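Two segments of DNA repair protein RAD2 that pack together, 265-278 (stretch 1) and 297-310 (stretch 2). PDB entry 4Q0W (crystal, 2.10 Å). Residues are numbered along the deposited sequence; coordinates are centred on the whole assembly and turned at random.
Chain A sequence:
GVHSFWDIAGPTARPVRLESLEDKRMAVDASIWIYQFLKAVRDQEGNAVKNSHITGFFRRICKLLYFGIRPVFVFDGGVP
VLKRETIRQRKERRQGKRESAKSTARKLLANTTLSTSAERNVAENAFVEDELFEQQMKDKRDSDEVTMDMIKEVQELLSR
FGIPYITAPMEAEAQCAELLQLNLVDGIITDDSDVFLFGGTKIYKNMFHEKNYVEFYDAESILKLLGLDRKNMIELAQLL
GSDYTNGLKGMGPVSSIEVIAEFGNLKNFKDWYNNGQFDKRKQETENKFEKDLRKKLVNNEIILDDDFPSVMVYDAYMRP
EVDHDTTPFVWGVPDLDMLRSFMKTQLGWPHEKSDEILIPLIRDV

Stretch 1 (265-278) NLKNFKDWYNNGQF
Stretch 2, residues 297-310: LVNNEIILDDDFPS

The centre of the contact is apolar. Phe269, Tyr273, Leu297, Leu304 and Phe308 fill it, with Leu266 and Pro309 extending it at one end. Leu304 is buried, its CA-CB bond points toward stretch 1, and it has chi1 m and chi2 t. Its CD1 lies 3.6 Å from Tyr273 CD2 and 3.8 Å from Phe269 CE2, so one methyl touches two aromatic rings one helical turn apart. Leu297, also m and t, meets the same rings: its CB is 3.6 Å from Tyr273 CE1 and its CD1 is 3.7 Å from Phe269 CZ. Leu297 CD1 also reaches the edge of the Trp272 ring, 3.9 Å from CZ3. Phe269, Trp272 and Tyr273 all have chi1 t.

Phe308 has chi1 t and chi2 -86°. Its CA-CB bond points sideways, but the ring end comes nearer to the helix. Phe308 CE1 is 3.8 Å from both Phe269 CD2 and Leu266 CB. Phe269 CD2 lies at the edge of the Phe308 ring. Leu266 CD1 in turn packs 3.8 Å from Pro309 CB.

The backbone framework is as follows. Stretch 1 is helical from Leu266 to Phe278, with i to i+4 backbone bonds such as Tyr273 N to Phe269 O at 3.0 Å. Asn265 caps its start: OD1 accepts from Asn268 N at 2.8 Å, with chi1 p. Stretch 2 begins in the last turn of a helix, 297-299, and then continues as loop. Glu301 has positive phi (57/43), and Ile302 N bonds Leu297 O at 2.9 Å. Residues 302-304 are extended. A type I turn runs from Asp305 to Phe308, closed by Phe308 N to Asp305 O at 3.0 Å, and the peptide before Pro309 is cis. The two stretches run in opposite directions: Leu266 CA is 5.9 Å from Pro309 CA, Lys270 CA is 6.1 Å from Leu304 CA, and Gln277 CA is 9.2 Å from Val298 CA. Together they bury 729 Å².

Toward the edge, helix side chains bond loop carbonyls. Tyr273 OH donates to Ile302 O at 3.0 Å, near the plane of its ring. Asn274, with chi1 m, donates from ND2 to Leu304 O at 2.9 Å and is nearly linear at 173°. Its OD1 accepts from water 3 at 2.8 Å, and that water accepts from Leu304 N, also at 2.8 Å. The asparagine thus serves both the carbonyl and the amide of Leu304, one directly and one through water.

Lys270 reaches toward the turn with chi1 to chi4 t, t, p, t, so the chain bends at chi3. Its CG packs 3.8 Å from Leu304 CB. Its NZ donates to Phe308 O at 2.6 Å and to Asp305 O at 3.0 Å, which ties the ammonium to both ends of the turn. Asp306 OD1 is 4.5 Å from Lys270 NZ, too far for a salt bridge. Water 2 links them, accepting from Lys270 NZ at 2.9 Å and donating to Asp306 OD1 at 2.7 Å.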

# COMPACT_ATOMS: atom_id res chain seq x y z
N ASN A 265 -17.14 -10.62 18.78
CA ASN A 265 -17.82 -9.34 18.63
C ASN A 265 -17.02 -8.17 19.22
O ASN A 265 -16.03 -8.39 19.92
CB ASN A 265 -19.26 -9.39 19.18
CG ASN A 265 -19.32 -9.52 20.71
OD1 ASN A 265 -18.50 -8.95 21.46
ND2 ASN A 265 -20.31 -10.26 21.19
N LEU A 266 -17.49 -6.95 18.96
CA LEU A 266 -16.75 -5.75 19.30
C LEU A 266 -16.73 -5.47 20.80
O LEU A 266 -15.79 -4.86 21.31
CB LEU A 266 -17.35 -4.54 18.57
CG LEU A 266 -17.26 -4.59 17.04
CD1 LEU A 266 -17.79 -3.32 16.42
CD2 LEU A 266 -15.82 -4.85 16.59
N LYS A 267 -17.78 -5.89 21.51
CA LYS A 267 -17.82 -5.73 22.97
C LYS A 267 -16.70 -6.56 23.60
O LYS A 267 -15.93 -6.06 24.44
CB LYS A 267 -19.18 -6.15 23.54
CG LYS A 267 -19.20 -6.21 25.09
CD LYS A 267 -19.02 -4.82 25.71
CE LYS A 267 -18.92 -4.88 27.26
NZ LYS A 267 -19.90 -5.83 27.89
N ASN A 268 -16.58 -7.81 23.15
CA ASN A 268 -15.49 -8.67 23.61
C ASN A 268 -14.12 -8.10 23.26
O ASN A 268 -13.18 -8.17 24.06
CB ASN A 268 -15.65 -10.10 23.06
CG ASN A 268 -16.98 -10.73 23.47
OD1 ASN A 268 -17.67 -10.22 24.36
ND2 ASN A 268 -17.34 -11.83 22.82
N PHE A 269 -14.01 -7.54 22.06
CA PHE A 269 -12.77 -6.92 21.61
C PHE A 269 -12.46 -5.72 22.53
O PHE A 269 -11.35 -5.60 23.06
CB PHE A 269 -12.91 -6.52 20.13
CG PHE A 269 -11.82 -5.62 19.59
CD1 PHE A 269 -10.47 -5.98 19.67
CD2 PHE A 269 -12.15 -4.44 18.95
CE1 PHE A 269 -9.47 -5.13 19.15
CE2 PHE A 269 -11.17 -3.58 18.42
CZ PHE A 269 -9.83 -3.93 18.52
N LYS A 270 -13.45 -4.86 22.75
CA LYS A 270 -13.25 -3.68 23.60
C LYS A 270 -12.82 -4.08 25.01
O LYS A 270 -11.82 -3.58 25.52
CB LYS A 270 -14.51 -2.82 23.69
CG LYS A 270 -14.35 -1.65 24.69
CD LYS A 270 -15.52 -0.68 24.66
CE LYS A 270 -16.80 -1.29 25.23
NZ LYS A 270 -17.95 -0.33 25.10
N ASP A 271 -13.56 -5.01 25.61
CA ASP A 271 -13.25 -5.47 26.96
C ASP A 271 -11.81 -5.99 27.03
O ASP A 271 -11.04 -5.64 27.94
CB ASP A 271 -14.25 -6.55 27.43
CG ASP A 271 -15.63 -5.97 27.72
OD1 ASP A 271 -15.75 -4.74 27.90
OD2 ASP A 271 -16.61 -6.76 27.75
N TRP A 272 -11.42 -6.79 26.04
CA TRP A 272 -10.04 -7.30 25.98
C TRP A 272 -9.00 -6.17 25.97
O TRP A 272 -8.03 -6.19 26.72
CB TRP A 272 -9.84 -8.17 24.75
CG TRP A 272 -8.40 -8.36 24.45
CD1 TRP A 272 -7.54 -9.24 25.07
CD2 TRP A 272 -7.62 -7.65 23.48
NE1 TRP A 272 -6.27 -9.11 24.53
CE2 TRP A 272 -6.30 -8.15 23.55
CE3 TRP A 272 -7.91 -6.67 22.54
CZ2 TRP A 272 -5.27 -7.69 22.73
CZ3 TRP A 272 -6.89 -6.20 21.72
CH2 TRP A 272 -5.59 -6.71 21.82
N TYR A 273 -9.22 -5.19 25.10
CA TYR A 273 -8.29 -4.07 24.96
C TYR A 273 -8.26 -3.23 26.23
O TYR A 273 -7.20 -2.97 26.79
CB TYR A 273 -8.74 -3.20 23.79
CG TYR A 273 -7.86 -2.00 23.49
CD1 TYR A 273 -6.51 -2.16 23.21
CD2 TYR A 273 -8.40 -0.73 23.44
CE1 TYR A 273 -5.72 -1.07 22.91
CE2 TYR A 273 -7.62 0.36 23.13
CZ TYR A 273 -6.28 0.19 22.86
OH TYR A 273 -5.51 1.29 22.56
N ASN A 274 -9.44 -2.78 26.66
CA ASN A 274 -9.51 -1.92 27.83
C ASN A 274 -9.06 -2.59 29.12
O ASN A 274 -8.31 -1.99 29.90
CB ASN A 274 -10.91 -1.33 27.97
CG ASN A 274 -11.20 -0.28 26.90
OD1 ASN A 274 -10.30 0.15 26.19
ND2 ASN A 274 -12.45 0.15 26.82
N ASN A 275 -9.52 -3.81 29.37
CA ASN A 275 -9.10 -4.51 30.59
C ASN A 275 -7.59 -4.66 30.67
O ASN A 275 -6.99 -4.50 31.74
CB ASN A 275 -9.75 -5.89 30.71
CG ASN A 275 -11.24 -5.83 30.90
OD1 ASN A 275 -11.81 -4.77 31.15
ND2 ASN A 275 -11.89 -6.98 30.79
N GLY A 276 -6.97 -4.97 29.53
CA GLY A 276 -5.54 -5.17 29.47
C GLY A 276 -4.75 -3.87 29.55
O GLY A 276 -3.61 -3.85 30.01
N GLN A 277 -5.36 -2.78 29.08
CA GLN A 277 -4.71 -1.47 29.18
C GLN A 277 -4.69 -1.03 30.64
O GLN A 277 -3.72 -0.44 31.09
CB GLN A 277 -5.41 -0.42 28.32
CG GLN A 277 -5.15 -0.55 26.81
CD GLN A 277 -3.67 -0.48 26.46
OE1 GLN A 277 -3.07 -1.47 26.04
NE2 GLN A 277 -3.07 0.70 26.62
N PHE A 278 -5.75 -1.34 31.37
CA PHE A 278 -5.76 -1.00 32.79
C PHE A 278 -4.94 -1.97 33.65
O PHE A 278 -3.96 -1.58 34.29
CB PHE A 278 -7.17 -0.92 33.37
CG PHE A 278 -7.16 -0.69 34.85
CD1 PHE A 278 -6.89 0.58 35.36
CD2 PHE A 278 -7.34 -1.74 35.74
CE1 PHE A 278 -6.85 0.80 36.73
CE2 PHE A 278 -7.30 -1.52 37.11
CZ PHE A 278 -7.04 -0.25 37.61
N LEU A 297 -2.86 -1.00 18.22
CA LEU A 297 -3.95 -0.11 18.63
C LEU A 297 -3.40 1.06 19.44
O LEU A 297 -3.80 2.21 19.24
CB LEU A 297 -5.02 -0.89 19.40
CG LEU A 297 -5.69 -2.05 18.64
CD1 LEU A 297 -6.42 -3.00 19.59
CD2 LEU A 297 -6.65 -1.54 17.58
N VAL A 298 -2.46 0.77 20.34
CA VAL A 298 -1.81 1.82 21.14
C VAL A 298 -1.13 2.84 20.23
O VAL A 298 -1.41 4.04 20.31
CB VAL A 298 -0.81 1.23 22.15
CG1 VAL A 298 -0.03 2.33 22.85
CG2 VAL A 298 -1.54 0.38 23.17
N ASN A 299 -0.26 2.35 19.35
CA ASN A 299 0.43 3.23 18.41
C ASN A 299 -0.54 4.05 17.57
O ASN A 299 -0.28 5.21 17.26
CB ASN A 299 1.39 2.43 17.51
CG ASN A 299 2.23 3.33 16.62
OD1 ASN A 299 2.07 3.34 15.39
ND2 ASN A 299 3.11 4.12 17.23
N ASN A 300 -1.69 3.46 17.24
CA ASN A 300 -2.71 4.21 16.51
C ASN A 300 -3.63 5.05 17.42
O ASN A 300 -4.61 5.62 16.94
CB ASN A 300 -3.53 3.29 15.59
CG ASN A 300 -2.74 2.85 14.37
OD1 ASN A 300 -1.81 3.55 13.94
ND2 ASN A 300 -3.09 1.69 13.80
N GLU A 301 -3.29 5.12 18.71
CA GLU A 301 -4.02 5.94 19.67
C GLU A 301 -5.50 5.58 19.71
O GLU A 301 -6.36 6.45 19.74
CB GLU A 301 -3.84 7.43 19.35
CG GLU A 301 -2.38 7.90 19.48
CD GLU A 301 -2.23 9.41 19.35
OE1 GLU A 301 -2.96 10.02 18.54
OE2 GLU A 301 -1.38 9.97 20.06
N ILE A 302 -5.80 4.29 19.69
CA ILE A 302 -7.18 3.85 19.61
C ILE A 302 -7.86 3.99 20.97
O ILE A 302 -7.31 3.60 21.99
CB ILE A 302 -7.30 2.39 19.13
CG1 ILE A 302 -6.68 2.22 17.73
CG2 ILE A 302 -8.77 1.96 19.12
CD1 ILE A 302 -7.37 3.03 16.64
N ILE A 303 -9.05 4.56 20.96
CA ILE A 303 -9.87 4.69 22.15
C ILE A 303 -11.17 3.97 21.90
O ILE A 303 -11.89 4.30 20.96
CB ILE A 303 -10.17 6.17 22.46
CG1 ILE A 303 -8.88 6.95 22.69
CG2 ILE A 303 -11.10 6.30 23.68
CD1 ILE A 303 -9.08 8.46 22.63
N LEU A 304 -11.48 2.97 22.71
CA LEU A 304 -12.77 2.28 22.59
C LEU A 304 -13.61 2.60 23.82
O LEU A 304 -13.35 2.10 24.93
CB LEU A 304 -12.57 0.77 22.44
CG LEU A 304 -11.55 0.40 21.37
CD1 LEU A 304 -11.32 -1.11 21.36
CD2 LEU A 304 -12.03 0.86 19.99
N ASP A 305 -14.62 3.44 23.61
CA ASP A 305 -15.44 3.97 24.69
C ASP A 305 -16.84 3.36 24.64
O ASP A 305 -17.02 2.30 24.05
CB ASP A 305 -15.49 5.50 24.59
CG ASP A 305 -15.95 5.98 23.21
OD1 ASP A 305 -16.73 5.27 22.53
OD2 ASP A 305 -15.56 7.10 22.81
N ASP A 306 -17.82 4.04 25.24
CA ASP A 306 -19.18 3.50 25.31
C ASP A 306 -19.94 3.58 23.99
O ASP A 306 -21.00 2.98 23.83
CB ASP A 306 -19.98 4.20 26.42
CG ASP A 306 -19.40 3.96 27.78
OD1 ASP A 306 -19.11 2.79 28.11
OD2 ASP A 306 -19.20 4.94 28.53
N ASP A 307 -19.39 4.31 23.03
CA ASP A 307 -19.97 4.32 21.71
C ASP A 307 -19.40 3.18 20.88
O ASP A 307 -19.67 3.08 19.68
CB ASP A 307 -19.72 5.67 21.01
CG ASP A 307 -20.63 5.89 19.82
OD1 ASP A 307 -21.78 5.39 19.84
OD2 ASP A 307 -20.20 6.55 18.85
N PHE A 308 -18.64 2.29 21.51
CA PHE A 308 -18.04 1.20 20.75
C PHE A 308 -18.34 -0.14 21.38
O PHE A 308 -17.88 -0.42 22.48
CB PHE A 308 -16.52 1.40 20.63
CG PHE A 308 -15.86 0.41 19.71
CD1 PHE A 308 -15.46 -0.84 20.18
CD2 PHE A 308 -15.64 0.74 18.39
CE1 PHE A 308 -14.86 -1.74 19.33
CE2 PHE A 308 -15.04 -0.16 17.53
CZ PHE A 308 -14.64 -1.40 18.01
N PRO A 309 -19.12 -0.99 20.69
CA PRO A 309 -19.78 -0.70 19.41
C PRO A 309 -20.94 0.29 19.60
O PRO A 309 -21.38 0.55 20.74
CB PRO A 309 -20.32 -2.06 18.99
CG PRO A 309 -20.59 -2.76 20.31
CD PRO A 309 -19.47 -2.33 21.21
N SER A 310 -21.40 0.87 18.50
CA SER A 310 -22.41 1.91 18.55
C SER A 310 -23.79 1.33 18.31
O SER A 310 -24.04 0.71 17.26
CB SER A 310 -22.11 2.99 17.50
OG SER A 310 -23.23 3.84 17.31
O HOH W 1 -20.94 0.11 23.52
O HOH W 2 -17.03 1.30 27.32
O HOH W 3 -9.90 2.61 24.99